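Local structure of Non-sulfated chondroitin lyase E66 (Autographa californica nucleopolyhedrovirus, 3VSN) at residues 119-124 / 173-178; 140-145 / 193-198; 282-287 / 318-323; 472-477 / 538-543; 517-522 / 549-554. The protein cleaves non-sulfated chondroitin as a lyase of the viral envelope, is essential for oral infectivity, and may digest the chondroitin sulfate barrier of the host peritrophic matrix. All blocks are in the same frame, centred on the assembly; numbering follows the deposited sequence.

Interaction 1 of 5, residues 119-124 / 173-178; sequences KLPDPP and GLYLPT
With chi1 at -80°, Tyr-175 carries its ring anti to its own carbonyl carbon, and the phenol reaches out from the end of helix 161-175 to Leu-120, Pro-121 and Pro-124 of the loop. Its neighbour Leu-174 also has CG anti to the carbonyl carbon (chi1 -71°), which turns the side chain to the loop, with CD1 beside Asp-122 and CD2 beside Pro-124. The ring of Tyr-175 is gripped in two ways. Over one face sits Pro-124 CB, 3.9 Å from the ring centroid in a CH-pi contact and offset toward the rim. At the hydroxyl end, Tyr-175 OH donates to Pro-121 O at 2.8 Å, in the carbonyl plane and on a lone pair. Leu-120 adds its CD2 at 4.0 Å from Tyr-175 CZ. Beside the ring, Pro-124 CD meets Leu-174 CD2 at 3.9 Å, while Leu-174 CD1 lies 3.4 Å from Asp-122 OD2. That carboxylate has its polar partner in Tyr-170, whose hydroxyl bonds to OD1. The contact thus ties the loop after helix 103-119 to the end of helix 161-175, at the periphery of the helical toroid domain and far from the catalytic residues. Chemically, Pro-121 and Pro-124 supply carbon surface but no backbone N-H, and the phenol meets this with its ring face against carbon and its O-H on a carbonyl, a bond that also fixes how the hydroxyl is turned.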
# COMPACT_ATOMS: atom_id res chain seq x y z
N LYS A 119 21.24 29.71 -16.66
CA LYS A 119 21.71 28.50 -17.32
C LYS A 119 20.75 27.97 -18.38
O LYS A 119 21.15 27.20 -19.25
CB LYS A 119 22.01 27.39 -16.29
CG LYS A 119 23.09 27.72 -15.27
CD LYS A 119 24.46 27.89 -15.90
CE LYS A 119 25.49 28.29 -14.85
NZ LYS A 119 26.77 28.72 -15.46
N LEU A 120 19.48 28.38 -18.30
CA LEU A 120 18.44 27.87 -19.20
C LEU A 120 18.54 28.46 -20.61
O LEU A 120 18.61 29.69 -20.76
CB LEU A 120 17.04 28.13 -18.62
CG LEU A 120 16.61 27.35 -17.36
CD1 LEU A 120 15.28 27.88 -16.85
CD2 LEU A 120 16.52 25.85 -17.63
N PRO A 121 18.57 27.59 -21.64
CA PRO A 121 18.55 28.03 -23.03
C PRO A 121 17.28 28.79 -23.40
O PRO A 121 16.18 28.45 -22.94
CB PRO A 121 18.60 26.71 -23.81
CG PRO A 121 19.30 25.77 -22.90
CD PRO A 121 18.85 26.15 -21.52
N ASP A 122 17.45 29.82 -24.22
CA ASP A 122 16.36 30.62 -24.74
C ASP A 122 16.66 30.85 -26.23
O ASP A 122 17.64 31.51 -26.56
CB ASP A 122 16.28 31.95 -23.99
CG ASP A 122 15.01 32.74 -24.28
OD1 ASP A 122 14.77 33.74 -23.58
OD2 ASP A 122 14.25 32.39 -25.21
N PRO A 123 15.83 30.28 -27.13
CA PRO A 123 14.59 29.54 -26.88
C PRO A 123 14.84 28.15 -26.27
O PRO A 123 15.95 27.62 -26.38
CB PRO A 123 13.98 29.41 -28.28
CG PRO A 123 15.16 29.39 -29.19
CD PRO A 123 16.18 30.30 -28.56
N PRO A 124 13.81 27.56 -25.62
CA PRO A 124 13.97 26.22 -25.04
C PRO A 124 14.25 25.17 -26.12
O PRO A 124 13.87 25.38 -27.28
CB PRO A 124 12.61 25.96 -24.38
CG PRO A 124 11.65 26.84 -25.11
CD PRO A 124 12.44 28.08 -25.42
N GLY A 173 6.66 30.34 -19.08
CA GLY A 173 6.07 30.66 -20.37
C GLY A 173 6.79 29.93 -21.50
O GLY A 173 6.16 29.48 -22.46
N LEU A 174 8.10 29.81 -21.37
CA LEU A 174 8.92 29.09 -22.34
C LEU A 174 8.92 27.57 -22.11
O LEU A 174 8.69 26.81 -23.05
CB LEU A 174 10.36 29.61 -22.34
CG LEU A 174 10.65 31.00 -22.91
CD1 LEU A 174 12.14 31.28 -22.78
CD2 LEU A 174 10.21 31.14 -24.36
N TYR A 175 9.17 27.14 -20.88
CA TYR A 175 9.40 25.72 -20.58
C TYR A 175 8.14 24.92 -20.26
O TYR A 175 8.15 23.69 -20.35
CB TYR A 175 10.45 25.57 -19.48
CG TYR A 175 11.85 25.70 -20.02
CD1 TYR A 175 12.41 26.96 -20.24
CD2 TYR A 175 12.61 24.58 -20.34
CE1 TYR A 175 13.69 27.09 -20.75
CE2 TYR A 175 13.89 24.70 -20.85
CZ TYR A 175 14.43 25.96 -21.05
OH TYR A 175 15.69 26.08 -21.56
N LEU A 176 7.08 25.61 -19.89
CA LEU A 176 5.79 24.99 -19.61
C LEU A 176 4.68 25.84 -20.26
O LEU A 176 3.85 26.42 -19.56
CB LEU A 176 5.60 24.85 -18.10
CG LEU A 176 4.53 23.94 -17.50
CD1 LEU A 176 4.70 22.50 -17.98
CD2 LEU A 176 4.60 23.99 -15.97
N PRO A 177 4.68 25.92 -21.61
CA PRO A 177 3.77 26.83 -22.33
C PRO A 177 2.29 26.47 -22.18
O PRO A 177 1.43 27.36 -22.26
CB PRO A 177 4.22 26.70 -23.79
CG PRO A 177 4.89 25.38 -23.87
CD PRO A 177 5.55 25.17 -22.54
N THR A 178 2.00 25.19 -21.98
CA THR A 178 0.66 24.74 -21.58
C THR A 178 0.80 23.81 -20.38
O THR A 178 1.91 23.49 -19.96
CB THR A 178 -0.08 23.99 -22.71
OG1 THR A 178 0.45 22.67 -22.84
CG2 THR A 178 0.01 24.73 -24.05

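Interaction 2 of 5, residues 140-145 / 193-198; sequences FTITMP and MRMGVP
Ile-142 pushes its CG2 methyl squarely over the centre of the Arg-194 guanidinium, 3.5 Å from CZ. The arginine makes this possible by curling: bends at chi2 (-71°) and chi3 (-70°) fold NE and CZ back over the methyl that already lies against CB and CG. The other branch of Ile-142 serves a different neighbour, CD1 lying 3.9 Å from Met-195 CG. Met-195 is itself bent at chi3, which turns its end back on Thr-141, whose CG2 is 3.7 Å from SD and 3.8 Å from CE of Met-195. A turn further on, two prolines meet, Pro-145 CB against Pro-198 CG at 3.7 Å. Polar ends are served too: a water accepts from Arg-194 NH2 at 2.9 Å and bonds to Thr-143 OG1, and salt bridges from NE to Glu-146 and from NH1 to Glu-51 probably help to hold the buried guanidinium there. Ile-142 lies about 4 Å, side chain to side chain, from the catalytic Asn-191. The axes of 140-145 and 193-198, on helices 138-154 and 189-205, come to 8.9 Å, N-to-C directions 43° apart, within the alpha/alpha toroid; helix 75-93 packs against Thr-143 and Met-144, and helix 262-269 against Met-193 and Val-197.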
# COMPACT_ATOMS: atom_id res chain seq x y z
N PHE A 140 13.67 19.01 -15.71
CA PHE A 140 13.38 20.29 -16.36
C PHE A 140 11.88 20.55 -16.48
O PHE A 140 11.43 21.69 -16.32
CB PHE A 140 14.07 20.37 -17.73
CG PHE A 140 15.56 20.21 -17.67
CD1 PHE A 140 16.37 21.27 -17.26
CD2 PHE A 140 16.16 19.00 -17.99
CE1 PHE A 140 17.75 21.13 -17.19
CE2 PHE A 140 17.54 18.85 -17.93
CZ PHE A 140 18.33 19.91 -17.53
N THR A 141 11.12 19.50 -16.74
CA THR A 141 9.67 19.58 -16.94
C THR A 141 8.89 19.43 -15.63
O THR A 141 7.86 20.10 -15.42
CB THR A 141 9.21 18.50 -17.94
OG1 THR A 141 9.76 18.79 -19.23
CG2 THR A 141 7.70 18.45 -18.05
N ILE A 142 9.37 18.56 -14.75
CA ILE A 142 8.63 18.18 -13.54
C ILE A 142 9.10 18.98 -12.33
O ILE A 142 8.33 19.75 -11.76
CB ILE A 142 8.71 16.65 -13.27
CG1 ILE A 142 8.20 15.85 -14.48
CG2 ILE A 142 7.96 16.27 -12.00
CD1 ILE A 142 6.78 16.18 -14.93
N THR A 143 10.36 18.81 -11.95
CA THR A 143 10.88 19.37 -10.70
C THR A 143 11.14 20.88 -10.78
O THR A 143 10.80 21.62 -9.85
CB THR A 143 12.14 18.63 -10.24
OG1 THR A 143 11.98 17.22 -10.46
CG2 THR A 143 12.39 18.87 -8.75
N MET A 144 11.74 21.33 -11.87
CA MET A 144 12.11 22.75 -12.00
C MET A 144 10.93 23.73 -11.91
O MET A 144 11.04 24.73 -11.19
CB MET A 144 12.93 22.99 -13.27
CG MET A 144 13.56 24.37 -13.34
SD MET A 144 14.36 24.66 -14.93
CE MET A 144 12.94 24.86 -16.00
N PRO A 145 9.81 23.47 -12.62
CA PRO A 145 8.68 24.40 -12.47
C PRO A 145 8.17 24.50 -11.03
O PRO A 145 7.70 25.56 -10.62
CB PRO A 145 7.62 23.80 -13.39
CG PRO A 145 8.41 23.10 -14.44
CD PRO A 145 9.55 22.48 -13.68
N MET A 193 -0.01 15.55 -14.08
CA MET A 193 -0.54 15.94 -12.77
C MET A 193 0.42 16.87 -12.02
O MET A 193 -0.01 17.81 -11.36
CB MET A 193 -0.90 14.71 -11.94
CG MET A 193 -2.10 13.95 -12.48
SD MET A 193 -2.73 12.68 -11.38
CE MET A 193 -1.67 11.30 -11.81
N ARG A 194 1.72 16.59 -12.13
CA ARG A 194 2.76 17.45 -11.56
C ARG A 194 2.79 18.81 -12.25
O ARG A 194 2.75 19.85 -11.59
CB ARG A 194 4.15 16.79 -11.68
CG ARG A 194 4.30 15.47 -10.93
CD ARG A 194 4.33 15.65 -9.41
NE ARG A 194 5.56 16.31 -8.94
CZ ARG A 194 6.72 15.69 -8.75
NH1 ARG A 194 6.84 14.39 -8.99
NH2 ARG A 194 7.77 16.37 -8.31
N MET A 195 2.83 18.79 -13.58
CA MET A 195 2.96 20.00 -14.41
C MET A 195 1.82 21.01 -14.25
O MET A 195 2.06 22.22 -14.27
CB MET A 195 3.06 19.61 -15.89
CG MET A 195 4.32 18.84 -16.25
SD MET A 195 4.09 17.87 -17.75
CE MET A 195 4.05 19.13 -19.02
N GLY A 196 0.60 20.52 -14.11
CA GLY A 196 -0.57 21.39 -14.05
C GLY A 196 -0.59 22.35 -12.88
O GLY A 196 -1.17 23.43 -12.97
N VAL A 197 0.05 21.97 -11.77
CA VAL A 197 0.05 22.79 -10.55
C VAL A 197 0.85 24.10 -10.72
O VAL A 197 0.29 25.18 -10.52
CB VAL A 197 0.50 21.99 -9.30
CG1 VAL A 197 0.56 22.89 -8.08
CG2 VAL A 197 -0.44 20.81 -9.05
N PRO A 198 2.15 24.01 -11.07
CA PRO A 198 2.88 25.26 -11.33
C PRO A 198 2.41 25.99 -12.59
O PRO A 198 2.48 27.22 -12.64
CB PRO A 198 4.34 24.81 -11.47
CG PRO A 198 4.27 23.36 -11.80
CD PRO A 198 3.07 22.85 -11.07
O HOH W 1 10.54 15.54 -8.86

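Interaction 3 of 5, residues 282-287 / 318-323; sequences AIENVG and AVHSAD
His-320 lays one face of its imidazole against Glu-284, whose CB stands 4.0 Å from the ring centroid in a CH-pi contact, displaced toward the rim. The two side chains cross at about a right angle, and the glutamate runs on, extended beyond CG, until its carboxylate comes alongside the ring with the two planes 28° apart. OE1 of Glu-284 then lies 3.7 Å from His-320 CE1. Its charge is paired within its own helix, in a salt bridge to Arg-281. The backbone of Glu-284 takes part too: its O is 3.3 Å from His-320 CD2. Asn-285 approaches quite differently. Its amide is turned 62° from the imidazole plane, and OD1 touches His-320 CB at 3.3 Å. ND2 bonds to Ser-241 O and OD1 takes a weak bond from Arg-281 NH1, which together favour this rotation; ND2 also gives a bond of 3.3 Å to a water. That water donates to Ser-321 O at 2.7 Å, completing a bridge from the asparagine to the strand. The contact is largely buried. It seats the end of helix 276-284 on strand 318-322, an outermost strand of a four-stranded antiparallel sheet; next in that sheet comes strand 327-331, whose Thr-329 pairs with the His-320 backbone and donates from its OG1 hydroxyl to Asn-285 O, while strand 414-421 packs on Val-319 and Ser-321.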
# COMPACT_ATOMS: atom_id res chain seq x y z
N ALA A 282 -9.59 4.13 -0.91
CA ALA A 282 -8.45 3.38 -1.46
C ALA A 282 -7.24 3.42 -0.53
O ALA A 282 -6.54 2.41 -0.38
CB ALA A 282 -8.07 3.91 -2.84
N ILE A 283 -6.99 4.57 0.08
CA ILE A 283 -5.88 4.73 1.01
C ILE A 283 -6.18 4.03 2.34
O ILE A 283 -5.32 3.34 2.89
CB ILE A 283 -5.48 6.22 1.20
CG1 ILE A 283 -5.10 6.87 -0.15
CG2 ILE A 283 -4.37 6.37 2.23
CD1 ILE A 283 -3.96 6.22 -0.91
N GLU A 284 -7.41 4.20 2.84
CA GLU A 284 -7.86 3.49 4.05
C GLU A 284 -7.70 1.98 3.88
O GLU A 284 -7.31 1.28 4.82
CB GLU A 284 -9.32 3.80 4.36
CG GLU A 284 -9.58 5.22 4.83
CD GLU A 284 -11.04 5.49 5.13
OE1 GLU A 284 -11.90 4.65 4.79
OE2 GLU A 284 -11.32 6.56 5.71
N ASN A 285 -7.99 1.50 2.68
CA ASN A 285 -7.98 0.06 2.39
C ASN A 285 -6.60 -0.61 2.49
O ASN A 285 -6.53 -1.83 2.63
CB ASN A 285 -8.61 -0.23 1.03
CG ASN A 285 -10.13 -0.27 1.08
OD1 ASN A 285 -10.72 -0.28 2.16
ND2 ASN A 285 -10.77 -0.28 -0.09
N VAL A 286 -5.52 0.17 2.43
CA VAL A 286 -4.17 -0.42 2.43
C VAL A 286 -3.15 0.24 3.38
O VAL A 286 -2.18 -0.40 3.78
CB VAL A 286 -3.55 -0.51 1.00
CG1 VAL A 286 -4.46 -1.27 0.04
CG2 VAL A 286 -3.21 0.88 0.45
N GLY A 287 -3.37 1.50 3.74
CA GLY A 287 -2.37 2.26 4.48
C GLY A 287 -2.53 2.28 5.98
O GLY A 287 -3.44 1.64 6.53
N ALA A 318 -10.58 0.82 12.17
CA ALA A 318 -11.60 0.10 11.43
C ALA A 318 -11.09 -1.16 10.76
O ALA A 318 -9.88 -1.34 10.58
CB ALA A 318 -12.23 1.02 10.38
N VAL A 319 -12.03 -2.01 10.38
CA VAL A 319 -11.76 -3.15 9.51
C VAL A 319 -12.32 -2.81 8.12
O VAL A 319 -13.49 -2.44 8.00
CB VAL A 319 -12.38 -4.45 10.06
CG1 VAL A 319 -12.02 -5.64 9.18
CG2 VAL A 319 -11.93 -4.68 11.50
N HIS A 320 -11.48 -2.91 7.10
CA HIS A 320 -11.85 -2.57 5.73
C HIS A 320 -11.77 -3.78 4.85
O HIS A 320 -10.91 -4.64 5.05
CB HIS A 320 -10.89 -1.52 5.16
CG HIS A 320 -10.77 -0.27 5.99
ND1 HIS A 320 -11.76 0.65 6.06
CD2 HIS A 320 -9.72 0.22 6.77
CE1 HIS A 320 -11.37 1.66 6.86
NE2 HIS A 320 -10.12 1.40 7.29
N SER A 321 -12.64 -3.84 3.84
CA SER A 321 -12.55 -4.92 2.86
C SER A 321 -12.79 -4.47 1.43
O SER A 321 -13.64 -3.62 1.17
CB SER A 321 -13.51 -6.06 3.21
OG SER A 321 -14.86 -5.66 3.07
N ALA A 322 -12.04 -5.05 0.51
CA ALA A 322 -12.27 -4.85 -0.91
C ALA A 322 -12.65 -6.22 -1.46
O ALA A 322 -11.79 -7.07 -1.68
CB ALA A 322 -11.01 -4.32 -1.58
N ASP A 323 -13.96 -6.43 -1.64
CA ASP A 323 -14.51 -7.77 -1.88
C ASP A 323 -14.25 -8.34 -3.28
O ASP A 323 -14.30 -9.55 -3.48
CB ASP A 323 -16.02 -7.79 -1.60
CG ASP A 323 -16.36 -7.49 -0.14
OD1 ASP A 323 -15.46 -7.54 0.74
OD2 ASP A 323 -17.54 -7.20 0.12
O HOH W 2 -13.87 -1.33 -0.29

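Interaction 4 of 5, residues 472-477 / 538-543; sequences GRVIVL and QIISFQ
Gly-472, Arg-473 and Val-474 pair with Ile-540, Ile-539 and Gln-538 as a short antiparallel beta ladder in one sheet of the beta-sandwich. Gly-472 with Ile-540 and Val-474 with Gln-538 are hydrogen-bonded pairs; Arg-473 with Ile-539 between them is non-hydrogen-bonded. Val-474 and Gln-538 bond in both directions, each N to the other's O at 2.8 Å, and Ile-540 N donates to Gly-472 O at 2.9 Å. In the middle pair, Arg-473 CA makes a C-H...O contact with Gln-538 O at 3.3 Å. Side chains sort by face. Arg-473 and Ile-539 run side by side, the isoleucine covering one face of the guanidinium. Salt-bridged to Glu-537 through NE and bonded to Asn-471 O through NH1, that guanidinium is held over its neighbour. On the other face, Val-474, Gln-538 and Ile-540 turn to strand 550-558 of the second sheet, and Val-476 CG2 reaches Gln-538 CG at 4.0 Å. Beyond the ladder, Val-476 and Leu-477 both oppose Val-536 in a classic beta bulge where the strand turns a corner; across the sheet, strand 390-391 flanks 472-480 and strand 525-530 flanks 533-540. Ile-540 places CG1 between its backbone N and carbonyl carbon (chi1 51°), and this presses CG1 to 3.5 Å from Gly-472 C.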
# COMPACT_ATOMS: atom_id res chain seq x y z
N GLY A 472 8.65 -29.02 3.21
CA GLY A 472 8.27 -27.61 3.19
C GLY A 472 8.15 -27.08 4.60
O GLY A 472 8.33 -27.83 5.57
N ARG A 473 7.86 -25.79 4.74
CA ARG A 473 7.64 -25.20 6.05
C ARG A 473 6.81 -23.93 5.94
O ARG A 473 6.87 -23.22 4.93
CB ARG A 473 8.95 -24.88 6.77
CG ARG A 473 10.04 -24.30 5.88
CD ARG A 473 11.04 -25.37 5.50
NE ARG A 473 11.78 -25.80 6.67
CZ ARG A 473 12.38 -26.98 6.81
NH1 ARG A 473 12.34 -27.88 5.83
NH2 ARG A 473 13.03 -27.26 7.93
N VAL A 474 6.02 -23.67 6.97
CA VAL A 474 5.22 -22.47 7.04
C VAL A 474 5.84 -21.57 8.09
O VAL A 474 6.00 -21.98 9.25
CB VAL A 474 3.75 -22.78 7.39
CG1 VAL A 474 2.92 -21.50 7.44
CG2 VAL A 474 3.16 -23.76 6.37
N ILE A 475 6.20 -20.36 7.69
CA ILE A 475 6.83 -19.41 8.61
C ILE A 475 5.78 -18.86 9.57
O ILE A 475 4.73 -18.36 9.16
CB ILE A 475 7.54 -18.28 7.84
CG1 ILE A 475 8.63 -18.86 6.94
CG2 ILE A 475 8.12 -17.24 8.81
CD1 ILE A 475 9.31 -17.86 6.03
N VAL A 476 6.08 -18.96 10.87
CA VAL A 476 5.23 -18.41 11.92
C VAL A 476 5.75 -17.03 12.36
O VAL A 476 4.98 -16.08 12.48
CB VAL A 476 5.12 -19.39 13.11
CG1 VAL A 476 4.34 -18.77 14.26
CG2 VAL A 476 4.46 -20.69 12.67
N LEU A 477 7.06 -16.95 12.59
CA LEU A 477 7.72 -15.69 12.95
C LEU A 477 9.06 -15.62 12.25
O LEU A 477 9.75 -16.63 12.12
CB LEU A 477 7.97 -15.60 14.46
CG LEU A 477 7.24 -14.60 15.38
CD1 LEU A 477 8.05 -14.39 16.65
CD2 LEU A 477 6.92 -13.26 14.73
N GLN A 538 6.60 -24.03 11.09
CA GLN A 538 5.95 -25.33 11.20
C GLN A 538 6.32 -26.14 9.97
O GLN A 538 5.91 -25.81 8.84
CB GLN A 538 4.43 -25.18 11.35
CG GLN A 538 4.00 -24.69 12.73
CD GLN A 538 2.49 -24.61 12.91
OE1 GLN A 538 1.72 -25.04 12.05
NE2 GLN A 538 2.06 -24.07 14.04
N ILE A 539 7.11 -27.19 10.18
CA ILE A 539 7.59 -28.03 9.10
C ILE A 539 6.48 -28.98 8.63
O ILE A 539 5.81 -29.62 9.44
CB ILE A 539 8.87 -28.82 9.50
CG1 ILE A 539 10.01 -27.84 9.84
CG2 ILE A 539 9.30 -29.75 8.37
CD1 ILE A 539 11.16 -28.45 10.62
N ILE A 540 6.29 -29.04 7.31
CA ILE A 540 5.27 -29.89 6.71
C ILE A 540 5.92 -30.91 5.77
O ILE A 540 6.80 -30.56 4.98
CB ILE A 540 4.19 -29.05 5.98
CG1 ILE A 540 4.84 -28.04 5.01
CG2 ILE A 540 3.30 -28.33 6.99
CD1 ILE A 540 3.87 -27.32 4.09
N SER A 541 5.50 -32.17 5.86
CA SER A 541 6.16 -33.24 5.10
C SER A 541 5.96 -33.08 3.59
O SER A 541 4.88 -32.70 3.13
CB SER A 541 5.67 -34.61 5.55
OG SER A 541 4.33 -34.84 5.14
N PHE A 542 7.01 -33.37 2.82
CA PHE A 542 6.88 -33.35 1.36
C PHE A 542 5.83 -34.36 0.88
O PHE A 542 5.14 -34.10 -0.11
CB PHE A 542 8.23 -33.52 0.63
CG PHE A 542 8.93 -34.84 0.89
CD1 PHE A 542 8.62 -35.98 0.15
CD2 PHE A 542 9.94 -34.92 1.85
CE1 PHE A 542 9.27 -37.18 0.39
CE2 PHE A 542 10.60 -36.12 2.09
CZ PHE A 542 10.26 -37.25 1.36
N GLN A 543 5.67 -35.47 1.60
CA GLN A 543 4.65 -36.47 1.27
C GLN A 543 3.23 -35.90 1.28
O GLN A 543 2.45 -36.16 0.37
CB GLN A 543 4.72 -37.70 2.20
CG GLN A 543 5.97 -38.56 2.03
CD GLN A 543 7.10 -38.13 2.95
OE1 GLN A 543 7.16 -36.98 3.40
NE2 GLN A 543 8.01 -39.06 3.23

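Interaction 5 of 5, residues 517-522 / 549-554; sequences TNINVP and TASACY
The flat peptide of Asn-520 meets Ser-551 at its edge: OG of the serine lies in the carbonyl plane, on a lone pair of Asn-520 O, and donates to it at a short 2.6 Å. The side-chain amide of Asn-520 is met at its oxygen by a water that donates to OD1 at 2.7 Å and to Ser-551 O at 2.8 Å, which makes a second, indirect link between the same two residues. Ser-551 reaches its partner because a chi1 of 49° tucks OG over the serine's own backbone, toward the loop. Another water accepts from Asn-520 N and donates to Ser-551 OG at 3.1 Å; the backbone of one residue is thus tied twice to a single hydroxyl, O directly and N through the water. This fastens the connection between strands 509-513 and 525-530 onto strand 550-558, an inner strand of the seven-stranded antiparallel sheet of the beta-sandwich, with strand 452-461 on one side and strand 509-513 on the other. Carbon contacts flank the polar centre. Val-521 sets both methyls against Cys-553, its CG2 3.8 Å from the cysteine CB and its CG1 3.4 Å from the cysteine O. From the other side of Asn-520 in sequence, Ile-519 brings CG2 to 3.8 Å from Ser-551 OG. Pro-522 closes over the strand backbone, CD resting 3.4 Å from Ser-551 O.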
# COMPACT_ATOMS: atom_id res chain seq x y z
N THR A 517 -8.13 -30.31 16.86
CA THR A 517 -8.32 -31.76 16.89
C THR A 517 -8.75 -32.24 15.51
O THR A 517 -9.63 -31.64 14.88
CB THR A 517 -9.31 -32.18 17.98
OG1 THR A 517 -8.94 -31.56 19.22
CG2 THR A 517 -9.32 -33.70 18.16
N ASN A 518 -8.10 -33.30 15.03
CA ASN A 518 -8.37 -33.91 13.72
C ASN A 518 -7.76 -33.18 12.52
O ASN A 518 -8.03 -33.54 11.37
CB ASN A 518 -9.87 -34.18 13.51
CG ASN A 518 -10.44 -35.13 14.55
OD1 ASN A 518 -11.43 -34.82 15.21
ND2 ASN A 518 -9.80 -36.28 14.70
N ILE A 519 -6.93 -32.17 12.78
CA ILE A 519 -6.13 -31.50 11.76
C ILE A 519 -4.67 -31.56 12.20
O ILE A 519 -4.36 -31.28 13.36
CB ILE A 519 -6.57 -30.03 11.55
CG1 ILE A 519 -7.99 -29.98 10.98
CG2 ILE A 519 -5.58 -29.28 10.66
CD1 ILE A 519 -8.51 -28.58 10.74
N ASN A 520 -3.77 -31.93 11.30
CA ASN A 520 -2.36 -31.96 11.63
C ASN A 520 -1.76 -30.56 11.74
O ASN A 520 -1.74 -29.81 10.77
CB ASN A 520 -1.56 -32.80 10.64
CG ASN A 520 -0.14 -33.05 11.11
OD1 ASN A 520 0.80 -32.42 10.64
ND2 ASN A 520 0.01 -33.95 12.08
N VAL A 521 -1.30 -30.21 12.94
CA VAL A 521 -0.65 -28.93 13.17
C VAL A 521 0.72 -29.21 13.77
O VAL A 521 0.82 -29.62 14.94
CB VAL A 521 -1.47 -28.02 14.11
CG1 VAL A 521 -0.78 -26.67 14.31
CG2 VAL A 521 -2.88 -27.80 13.56
N PRO A 522 1.79 -29.00 12.99
CA PRO A 522 3.14 -29.28 13.47
C PRO A 522 3.54 -28.39 14.63
O PRO A 522 2.96 -27.31 14.80
CB PRO A 522 4.02 -28.97 12.25
CG PRO A 522 3.10 -29.09 11.08
CD PRO A 522 1.80 -28.55 11.58
N THR A 549 -2.43 -32.23 1.06
CA THR A 549 -3.10 -32.43 2.35
C THR A 549 -2.32 -31.84 3.53
O THR A 549 -2.71 -32.04 4.67
CB THR A 549 -3.37 -33.93 2.64
OG1 THR A 549 -2.14 -34.67 2.56
CG2 THR A 549 -4.40 -34.52 1.67
N ALA A 550 -1.24 -31.11 3.25
CA ALA A 550 -0.44 -30.51 4.32
C ALA A 550 -1.20 -29.37 4.99
O ALA A 550 -2.02 -28.70 4.36
CB ALA A 550 0.90 -30.03 3.79
N SER A 551 -0.95 -29.17 6.28
CA SER A 551 -1.62 -28.12 7.05
C SER A 551 -0.71 -27.48 8.10
O SER A 551 0.25 -28.09 8.56
CB SER A 551 -2.90 -28.67 7.70
OG SER A 551 -2.66 -29.89 8.38
N ALA A 552 -1.02 -26.24 8.46
CA ALA A 552 -0.30 -25.52 9.50
C ALA A 552 -1.23 -24.49 10.13
O ALA A 552 -2.10 -23.94 9.45
CB ALA A 552 0.93 -24.84 8.92
N CYS A 553 -1.06 -24.23 11.42
CA CYS A 553 -1.97 -23.33 12.13
C CYS A 553 -1.26 -22.62 13.27
O CYS A 553 -0.63 -23.25 14.12
CB CYS A 553 -3.18 -24.11 12.67
SG CYS A 553 -4.54 -23.07 13.24
N TYR A 554 -1.36 -21.29 13.28
CA TYR A 554 -0.74 -20.49 14.33
C TYR A 554 -1.54 -19.22 14.57
O TYR A 554 -2.45 -18.89 13.81
CB TYR A 554 0.72 -20.15 13.95
CG TYR A 554 0.84 -19.21 12.77
CD1 TYR A 554 0.91 -17.83 12.96
CD2 TYR A 554 0.90 -19.70 11.46
CE1 TYR A 554 1.02 -16.96 11.88
CE2 TYR A 554 1.02 -18.84 10.38
CZ TYR A 554 1.08 -17.47 10.59
OH TYR A 554 1.20 -16.61 9.52
O HOH W 3 0.80 -30.86 8.45
O HOH W 4 -4.43 -32.44 8.61

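How the interactions relate
The five contacts follow the chain from the helical toroid to the beta-sandwich. Interactions 1 and 2, centres about 13 Å apart, interleave in sequence within the helical domain and touch through Leu-176, which packs on Pro-145 and Pro-198, and through Leu-120 on Met-144. Interaction 3 comes next, about 31 Å from interaction 2 between centres, where a helix meets the first strand of a later sheet. Interactions 4 and 5 again alternate along the chain, centres about 10 Å apart, and the contact between them joins the two sheets: Gln-538 NE2 probably bonds to Cys-553 O at 2.8 Å. Interaction 1 lies about 67 Å from interaction 5 between centres, and interaction 2 alone borders a catalytic residue.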